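Local coordinates for protein myosin regulatory light chain (Physarum polycephalum, PDB 2BL0) that serves as a regulatory light chain of myosin II and carries EF-hands, one of which binds a calcium ion, at residues 11-14 / 15-18; 28-31 / 32-36; 37-41 / 42-46; 64-67 / 68-72. All coordinates share one frame; numbering follows the deposited sequence.

Contact 1: 11-14 / 15-18; sequences AFEL and FDSE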
# COMPACT_ATOMS: atom_id res chain seq x y z
N ALA C 11 1.99 3.26 -29.16
CA ALA C 11 2.76 2.17 -29.76
C ALA C 11 2.07 1.66 -31.01
O ALA C 11 2.71 1.45 -32.03
CB ALA C 11 2.96 1.05 -28.78
N PHE C 12 0.77 1.40 -30.91
CA PHE C 12 0.01 0.93 -32.05
C PHE C 12 0.15 1.91 -33.23
O PHE C 12 0.31 1.51 -34.39
CB PHE C 12 -1.47 0.76 -31.67
CG PHE C 12 -2.31 0.20 -32.78
CD1 PHE C 12 -2.42 -1.17 -32.96
CD2 PHE C 12 -2.98 1.05 -33.65
CE1 PHE C 12 -3.20 -1.69 -34.00
CE2 PHE C 12 -3.75 0.55 -34.69
CZ PHE C 12 -3.86 -0.83 -34.86
N GLU C 13 0.06 3.20 -32.92
CA GLU C 13 0.18 4.24 -33.94
C GLU C 13 1.55 4.16 -34.63
O GLU C 13 1.64 4.31 -35.85
CB GLU C 13 -0.04 5.63 -33.34
CG GLU C 13 -1.50 5.94 -33.03
CD GLU C 13 -2.39 5.80 -34.24
OE1 GLU C 13 -2.28 6.62 -35.16
OE2 GLU C 13 -3.18 4.83 -34.26
N LEU C 14 2.61 3.90 -33.88
CA LEU C 14 3.94 3.75 -34.47
C LEU C 14 3.99 2.53 -35.36
O LEU C 14 4.62 2.55 -36.42
CB LEU C 14 5.05 3.62 -33.41
CG LEU C 14 5.50 4.86 -32.66
CD1 LEU C 14 6.78 4.54 -31.88
CD2 LEU C 14 5.71 6.06 -33.59
N PHE C 15 3.29 1.47 -34.95
CA PHE C 15 3.23 0.24 -35.74
C PHE C 15 2.30 0.36 -36.96
O PHE C 15 2.25 -0.56 -37.80
CB PHE C 15 2.79 -0.95 -34.88
CG PHE C 15 3.65 -1.17 -33.64
CD1 PHE C 15 4.98 -0.75 -33.58
CD2 PHE C 15 3.11 -1.80 -32.54
CE1 PHE C 15 5.73 -0.94 -32.45
CE2 PHE C 15 3.86 -2.00 -31.41
CZ PHE C 15 5.17 -1.58 -31.35
N ASP C 16 1.53 1.45 -37.03
CA ASP C 16 0.57 1.71 -38.10
C ASP C 16 1.18 2.83 -38.97
O ASP C 16 0.55 3.87 -39.20
CB ASP C 16 -0.78 2.12 -37.49
CG ASP C 16 -1.84 2.48 -38.54
OD1 ASP C 16 -1.82 1.93 -39.65
OD2 ASP C 16 -2.75 3.31 -38.32
N SER C 17 2.40 2.62 -39.44
CA SER C 17 3.12 3.67 -40.16
C SER C 17 2.62 3.85 -41.61
O SER C 17 3.05 4.77 -42.30
CB SER C 17 4.65 3.49 -40.08
OG SER C 17 5.09 2.26 -40.61
N GLU C 18 1.73 2.97 -42.05
CA GLU C 18 0.94 3.22 -43.26
C GLU C 18 -0.37 4.00 -43.03
O GLU C 18 -1.02 4.42 -43.99
CB GLU C 18 0.65 1.91 -43.98
CG GLU C 18 1.81 1.41 -44.81
CD GLU C 18 1.35 0.41 -45.86
OE1 GLU C 18 1.59 -0.79 -45.67
OE2 GLU C 18 0.72 0.83 -46.86
O HOH W 1 -1.74 5.90 -37.91
O HOH W 2 5.61 1.17 -38.31
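Near the end of helix 3-15, Phe15 N donates to Ala11 O at 3.0 Å (N-H...O 152°), and Asp16 N makes a weak bond to Glu13 O, three residues back. The ring of Phe15 folds back over the same carbonyl: Ala11 O lies 3.2 Å from Phe15 CG, over one face and displaced toward the rim. This follows from the first torsion, with CG beside the backbone N (chi1 -55°), and it also brings Phe15 CE2 within 4.1 Å of Ala11 CB. Replacing the ring with an alanine would probably uncover the Ala11 carbonyl on that side and leave a gap beside Ala11 CB. Asp16 turns its carboxylate the other way, where OD2 comes within 4.4 Å of Glu13 OE2. A water lies close to Glu13 OE1 and Asp16 OD2, and Lys9 pairs with Glu13 in a salt bridge, so the like charges are probably eased. Asp16, at the head of the first EF-hand loop, also receives the N-H groups of Thr20 and Gly21. Phe12 meets Phe61 edge-to-face, Phe12 and Phe15 both pack on Ile23 of strand 22-24, and another protein's chain packs against Ala11, Leu14 and Phe15.

Contact 2: 28-31 / 32-36; sequences LQTV and LKQFG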
# COMPACT_ATOMS: atom_id res chain seq x y z
N LEU C 28 2.95 -6.32 -40.29
CA LEU C 28 3.65 -6.74 -39.07
C LEU C 28 5.07 -7.20 -39.41
O LEU C 28 6.02 -6.87 -38.69
CB LEU C 28 2.88 -7.82 -38.31
CG LEU C 28 3.54 -8.22 -36.98
CD1 LEU C 28 3.71 -7.04 -36.01
CD2 LEU C 28 2.71 -9.31 -36.35
N GLN C 29 5.22 -7.89 -40.54
CA GLN C 29 6.55 -8.27 -41.02
C GLN C 29 7.44 -7.05 -41.17
O GLN C 29 8.60 -7.07 -40.76
CB GLN C 29 6.46 -9.00 -42.36
CG GLN C 29 5.74 -10.33 -42.28
CD GLN C 29 6.58 -11.42 -41.63
OE1 GLN C 29 7.61 -11.16 -40.99
NE2 GLN C 29 6.15 -12.66 -41.81
N THR C 30 6.91 -5.98 -41.76
CA THR C 30 7.67 -4.75 -41.94
C THR C 30 8.01 -4.09 -40.61
O THR C 30 9.13 -3.64 -40.41
CB THR C 30 6.86 -3.79 -42.83
OG1 THR C 30 6.75 -4.36 -44.14
CG2 THR C 30 7.60 -2.50 -43.07
N VAL C 31 7.05 -4.08 -39.68
CA VAL C 31 7.28 -3.53 -38.36
C VAL C 31 8.42 -4.27 -37.62
O VAL C 31 9.31 -3.64 -37.02
CB VAL C 31 5.96 -3.58 -37.52
CG1 VAL C 31 6.24 -3.28 -36.08
CG2 VAL C 31 4.96 -2.59 -38.10
N LEU C 32 8.40 -5.59 -37.67
CA LEU C 32 9.44 -6.37 -37.01
C LEU C 32 10.82 -6.06 -37.61
O LEU C 32 11.81 -5.92 -36.88
CB LEU C 32 9.13 -7.87 -37.09
CG LEU C 32 7.91 -8.29 -36.27
CD1 LEU C 32 7.46 -9.69 -36.65
CD2 LEU C 32 8.21 -8.20 -34.78
N LYS C 33 10.88 -5.88 -38.92
CA LYS C 33 12.15 -5.52 -39.58
C LYS C 33 12.60 -4.12 -39.16
O LYS C 33 13.78 -3.90 -38.90
CB LYS C 33 12.02 -5.61 -41.08
CG LYS C 33 11.87 -7.05 -41.54
CD LYS C 33 11.71 -7.16 -43.03
CE LYS C 33 11.64 -8.62 -43.45
NZ LYS C 33 11.30 -8.77 -44.89
N GLN C 34 11.65 -3.19 -39.09
CA GLN C 34 11.96 -1.81 -38.72
C GLN C 34 12.63 -1.78 -37.36
O GLN C 34 13.68 -1.15 -37.17
CB GLN C 34 10.70 -0.93 -38.67
CG GLN C 34 10.04 -0.59 -40.00
CD GLN C 34 8.72 0.18 -39.81
OE1 GLN C 34 8.10 0.10 -38.76
NE2 GLN C 34 8.28 0.92 -40.85
N PHE C 35 12.05 -2.49 -36.39
CA PHE C 35 12.52 -2.40 -35.00
C PHE C 35 13.58 -3.48 -34.65
O PHE C 35 14.08 -3.52 -33.53
CB PHE C 35 11.32 -2.49 -34.05
CG PHE C 35 10.46 -1.25 -34.02
CD1 PHE C 35 9.42 -1.10 -34.92
CD2 PHE C 35 10.72 -0.22 -33.10
CE1 PHE C 35 8.65 0.03 -34.93
CE2 PHE C 35 9.91 0.91 -33.08
CZ PHE C 35 8.88 1.05 -33.99
N GLY C 36 13.93 -4.33 -35.61
CA GLY C 36 14.96 -5.34 -35.40
C GLY C 36 14.60 -6.44 -34.42
O GLY C 36 15.48 -6.92 -33.71
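Leu32 carries helix 25-35 into its next turn by bonding its N to Leu28 O at 2.9 Å, nearly along the C=O axis (166° at the hydrogen). Its side chain leans back over that turn, and Leu32 CD1 comes to 4.2 Å from Leu28 CG as the two leucines cross at a slant. Lys33 repeats the backbone step one residue on, through a longer bond to Gln29 O, and the first methylenes of its extended chain run past that oxygen. At Gln34 the N grips Thr30 O, and CG sits 3.2 Å from the same Thr30 O. With the chain stretched beyond CG (chi2 175°), the Gln34 amide reaches back along the helix, NE2 to 4.1 Å from Thr30 CG2 and OE1 to 3.7 Å from Val31 CA. The NE2 also makes a weak hydrogen bond to Ser17 OG in the loop after helix 3-15. Phe35 sends its N to Val31 O at 3.0 Å, while that oxygen also meets the ring edge, close to its plane, 3.3 Å from Phe35 CD1. Val31 CG1 runs alongside the ring, both side chains pointing the same way. Gly36, with positive phi, then breaks the helix. It is the C-prime residue of a Schellman motif, in which Gly36 N turns weakly back to Lys33 O and Val37 N to Leu32 O, closing the exiting helix of the first EF-hand.

Contact 3: 37-41 / 42-46; sequences VRVEP and AAFNE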
# COMPACT_ATOMS: atom_id res chain seq x y z
N VAL C 37 13.34 -6.85 -34.39
CA VAL C 37 12.88 -7.99 -33.60
C VAL C 37 12.75 -9.18 -34.51
O VAL C 37 12.01 -9.14 -35.50
CB VAL C 37 11.52 -7.72 -32.90
CG1 VAL C 37 11.08 -8.93 -32.08
CG2 VAL C 37 11.63 -6.49 -32.03
N ARG C 38 13.48 -10.24 -34.17
CA ARG C 38 13.50 -11.46 -34.95
C ARG C 38 12.53 -12.48 -34.40
O ARG C 38 12.52 -12.75 -33.20
CB ARG C 38 14.91 -12.04 -35.00
CG ARG C 38 15.83 -11.28 -35.97
CD ARG C 38 15.49 -11.50 -37.45
NE ARG C 38 16.02 -12.77 -37.96
CZ ARG C 38 17.25 -12.97 -38.44
NH1 ARG C 38 18.14 -11.97 -38.49
NH2 ARG C 38 17.61 -14.17 -38.87
N VAL C 39 11.69 -13.01 -35.28
CA VAL C 39 10.70 -14.01 -34.91
C VAL C 39 10.71 -15.11 -35.96
O VAL C 39 10.66 -14.83 -37.15
CB VAL C 39 9.28 -13.40 -34.75
CG1 VAL C 39 9.24 -12.47 -33.55
CG2 VAL C 39 8.83 -12.67 -36.00
N GLU C 40 10.80 -16.37 -35.52
CA GLU C 40 10.76 -17.51 -36.45
C GLU C 40 9.33 -17.62 -37.01
O GLU C 40 8.39 -17.09 -36.41
CB GLU C 40 11.18 -18.79 -35.73
CG GLU C 40 12.56 -18.71 -35.07
CD GLU C 40 12.54 -18.92 -33.56
OE1 GLU C 40 13.63 -18.84 -32.95
OE2 GLU C 40 11.46 -19.17 -32.98
N PRO C 41 9.16 -18.30 -38.15
CA PRO C 41 7.83 -18.41 -38.78
C PRO C 41 6.70 -18.83 -37.85
O PRO C 41 5.66 -18.18 -37.88
CB PRO C 41 8.06 -19.45 -39.87
CG PRO C 41 9.51 -19.32 -40.22
CD PRO C 41 10.20 -19.01 -38.93
N ALA C 42 6.88 -19.90 -37.06
CA ALA C 42 5.82 -20.39 -36.17
C ALA C 42 5.47 -19.35 -35.12
O ALA C 42 4.30 -19.15 -34.83
CB ALA C 42 6.22 -21.69 -35.49
N ALA C 43 6.48 -18.73 -34.53
CA ALA C 43 6.25 -17.68 -33.55
C ALA C 43 5.59 -16.45 -34.17
O ALA C 43 4.82 -15.80 -33.50
CB ALA C 43 7.56 -17.31 -32.84
N PHE C 44 5.87 -16.14 -35.44
CA PHE C 44 5.21 -15.02 -36.11
C PHE C 44 3.73 -15.26 -36.28
O PHE C 44 2.91 -14.40 -35.97
CB PHE C 44 5.82 -14.73 -37.49
CG PHE C 44 5.10 -13.64 -38.25
CD1 PHE C 44 5.39 -12.31 -38.01
CD2 PHE C 44 4.10 -13.95 -39.16
CE1 PHE C 44 4.73 -11.31 -38.68
CE2 PHE C 44 3.41 -12.96 -39.82
CZ PHE C 44 3.73 -11.63 -39.58
N ASN C 45 3.36 -16.42 -36.80
CA ASN C 45 1.95 -16.73 -36.97
C ASN C 45 1.24 -16.72 -35.63
O ASN C 45 0.12 -16.22 -35.53
CB ASN C 45 1.74 -18.08 -37.67
CG ASN C 45 2.14 -18.04 -39.12
OD1 ASN C 45 2.05 -16.99 -39.77
ND2 ASN C 45 2.61 -19.17 -39.65
N GLU C 46 1.91 -17.24 -34.60
CA GLU C 46 1.35 -17.26 -33.23
C GLU C 46 1.10 -15.84 -32.73
O GLU C 46 0.04 -15.55 -32.20
CB GLU C 46 2.31 -18.00 -32.29
CG GLU C 46 2.00 -17.97 -30.81
CD GLU C 46 3.08 -18.69 -30.01
OE1 GLU C 46 4.27 -18.27 -30.05
OE2 GLU C 46 2.76 -19.70 -29.34
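Pro41, Val39 and Phe44 carry this helix start, the backbones of Pro41 and Phe44 and the side chains of Val39 and Phe44 doing the joining. Pro41 occupies the first turn of helix 41-51, a position where the lack of an N-H probably costs little, since N-H groups in the first turn have no helical acceptor. Its own carbonyl is used by Asn45 N, which donates to Pro41 O at 3.1 Å in a nearly straight bond (169°). Phe44 CB and Asn45 CG pack near Pro41 O, at 3.5 Å and 3.7 Å. Just ahead, Glu40 stands at the N-cap, and its O takes the N-H of Phe44 at 2.9 Å, so two successive carbonyls receive the first backbone bonds of the helix. Glu40 N is buried here and has no partner in the model. Phe44 is held by that backbone bond while its side chain leads off elsewhere: with CG anti to the backbone N (chi1 176°), the ring swings away from the turn. Its near end meets Val39, whose CG2 lies at the ring edge, near its plane, 3.9 Å from Phe44 CB and 4.0 Å from Phe44 CD1. Val39 is modelled in two conformers, so this methyl contact describes one of them. Asn45 OD1 is hydrogen-bonded to Lys25 NZ. Within the fold, the turn leads out of the linker after helix 25-35: Val39 packs on Leu32, Phe44 lies against Leu28, Gln29 and Leu32, and an apolar side chain of another protein's chain touches Val39.

Contact 4: 64-67 / 68-72; sequences FLSM and MGRRM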
# COMPACT_ATOMS: atom_id res chain seq x y z
N PHE C 64 -5.38 -5.21 -30.33
CA PHE C 64 -4.03 -5.03 -29.79
C PHE C 64 -4.12 -4.66 -28.31
O PHE C 64 -3.41 -5.23 -27.48
CB PHE C 64 -3.34 -3.93 -30.60
CG PHE C 64 -1.97 -3.54 -30.09
CD1 PHE C 64 -0.87 -4.34 -30.36
CD2 PHE C 64 -1.78 -2.37 -29.36
CE1 PHE C 64 0.40 -4.00 -29.92
CE2 PHE C 64 -0.51 -2.01 -28.90
CZ PHE C 64 0.59 -2.83 -29.19
N LEU C 65 -4.99 -3.70 -27.98
CA LEU C 65 -5.17 -3.23 -26.61
C LEU C 65 -5.57 -4.35 -25.67
O LEU C 65 -4.99 -4.48 -24.57
CB LEU C 65 -6.25 -2.14 -26.53
CG LEU C 65 -6.47 -1.53 -25.14
CD1 LEU C 65 -5.15 -0.95 -24.62
CD2 LEU C 65 -7.58 -0.47 -25.16
N SER C 66 -6.56 -5.14 -26.08
CA SER C 66 -7.00 -6.26 -25.26
C SER C 66 -5.83 -7.24 -24.97
O SER C 66 -5.66 -7.70 -23.82
CB SER C 66 -8.16 -7.01 -25.93
OG SER C 66 -8.55 -8.14 -25.15
N MET C 67 -5.04 -7.52 -26.00
CA MET C 67 -3.94 -8.47 -25.88
C MET C 67 -2.84 -7.95 -24.96
O MET C 67 -2.39 -8.67 -24.04
CB MET C 67 -3.38 -8.82 -27.27
CG MET C 67 -2.11 -9.68 -27.23
SD MET C 67 -1.29 -9.68 -28.79
CE MET C 67 -0.61 -8.04 -28.82
N MET C 68 -2.42 -6.70 -25.19
CA MET C 68 -1.35 -6.10 -24.40
C MET C 68 -1.80 -5.96 -22.94
O MET C 68 -1.03 -6.25 -22.03
CB MET C 68 -0.95 -4.74 -24.96
CG MET C 68 -0.33 -4.78 -26.35
SD MET C 68 1.22 -5.68 -26.39
CE MET C 68 2.26 -4.67 -25.50
N GLY C 69 -3.04 -5.51 -22.75
CA GLY C 69 -3.65 -5.43 -21.42
C GLY C 69 -3.66 -6.74 -20.65
O GLY C 69 -3.36 -6.76 -19.45
N ARG C 70 -3.99 -7.83 -21.33
CA ARG C 70 -4.03 -9.16 -20.71
C ARG C 70 -2.66 -9.50 -20.13
O ARG C 70 -2.56 -9.94 -18.99
CB ARG C 70 -4.47 -10.23 -21.73
CG ARG C 70 -6.00 -10.32 -21.99
CD ARG C 70 -6.45 -11.34 -23.08
NE ARG C 70 -5.50 -11.51 -24.19
CZ ARG C 70 -4.43 -12.32 -24.18
NH1 ARG C 70 -4.13 -13.07 -23.12
NH2 ARG C 70 -3.63 -12.37 -25.24
N ARG C 71 -1.60 -9.22 -20.88
CA ARG C 71 -0.26 -9.61 -20.47
C ARG C 71 0.40 -8.58 -19.55
O ARG C 71 1.29 -8.94 -18.78
CB ARG C 71 0.62 -9.89 -21.70
CG ARG C 71 0.11 -10.97 -22.63
CD ARG C 71 0.22 -12.40 -22.09
NE ARG C 71 1.61 -12.85 -21.92
CZ ARG C 71 2.34 -13.50 -22.84
NH1 ARG C 71 3.59 -13.84 -22.56
NH2 ARG C 71 1.84 -13.81 -24.04
N MET C 72 -0.01 -7.31 -19.63
CA MET C 72 0.72 -6.22 -18.98
C MET C 72 -0.10 -5.38 -17.98
O MET C 72 0.39 -4.35 -17.48
CB MET C 72 1.30 -5.28 -20.03
CG MET C 72 2.34 -5.93 -20.90
SD MET C 72 3.24 -4.69 -21.91
CE MET C 72 3.98 -3.70 -20.69
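Met68 CG stands over one face of the Phe64 ring, 3.7 Å from its centroid and 16° off the normal, in a CH-pi contact whose closest ring atom is CZ at 3.6 Å. The sulfur follows at a slant: the first two torsions of Met68 (chi1 -65°, chi2 -64°) set SD 4.5 Å from the centroid of the Phe64 ring. Met67 adds a second touch, its CE lying 3.9 Å from Met68 SD. In the next shell, Arg70 folds back along the helix, so that NH2 meets Met67 CG at 3.7 Å and Met67 O lies over one face of the guanidinium. Beneath these side chains the backbone fixes the spacing, with Met68 N bonded to Phe64 O at 2.9 Å and Gly69 N to Leu65 O. A serine in place of Phe64 would remove the aromatic face and is likely to leave Met68 CG and SD without that support. Farther out, Phe8 packs on Leu65 and Met68, Phe15 on Phe64, while aromatic side chains of another protein's chain meet both methionines and Arg71. The Met-aromatic pair thus belongs to the exiting helix of the calcium-binding EF-hand, Phe64 directly following the calcium ligand Glu63 and Met68 about a turn further on.

Contacts 1 to 4 mark successive helix ends and turns of one EF-hand pair. Contact 1 touches both contact 2 and contact 4: Phe15 CE1 meets Phe35 CE1 of contact 2 at 3.9 Å, and Phe12 CD1 meets Phe64 CB of contact 4 at 3.7 Å. Contacts 2 and 3 join through Leu32 CD1 and Phe44 CD1, 3.6 Å apart, whereas contacts 2 and 4, with centres about 20 Å apart, do not touch. The calcium ion, held by Asp52, Thr54, Asn56, Lys58 and Glu63, lies about 9 Å from the side chains of Phe12 and Phe64, about 12 Å from Leu28 and about 14 Å from Phe44.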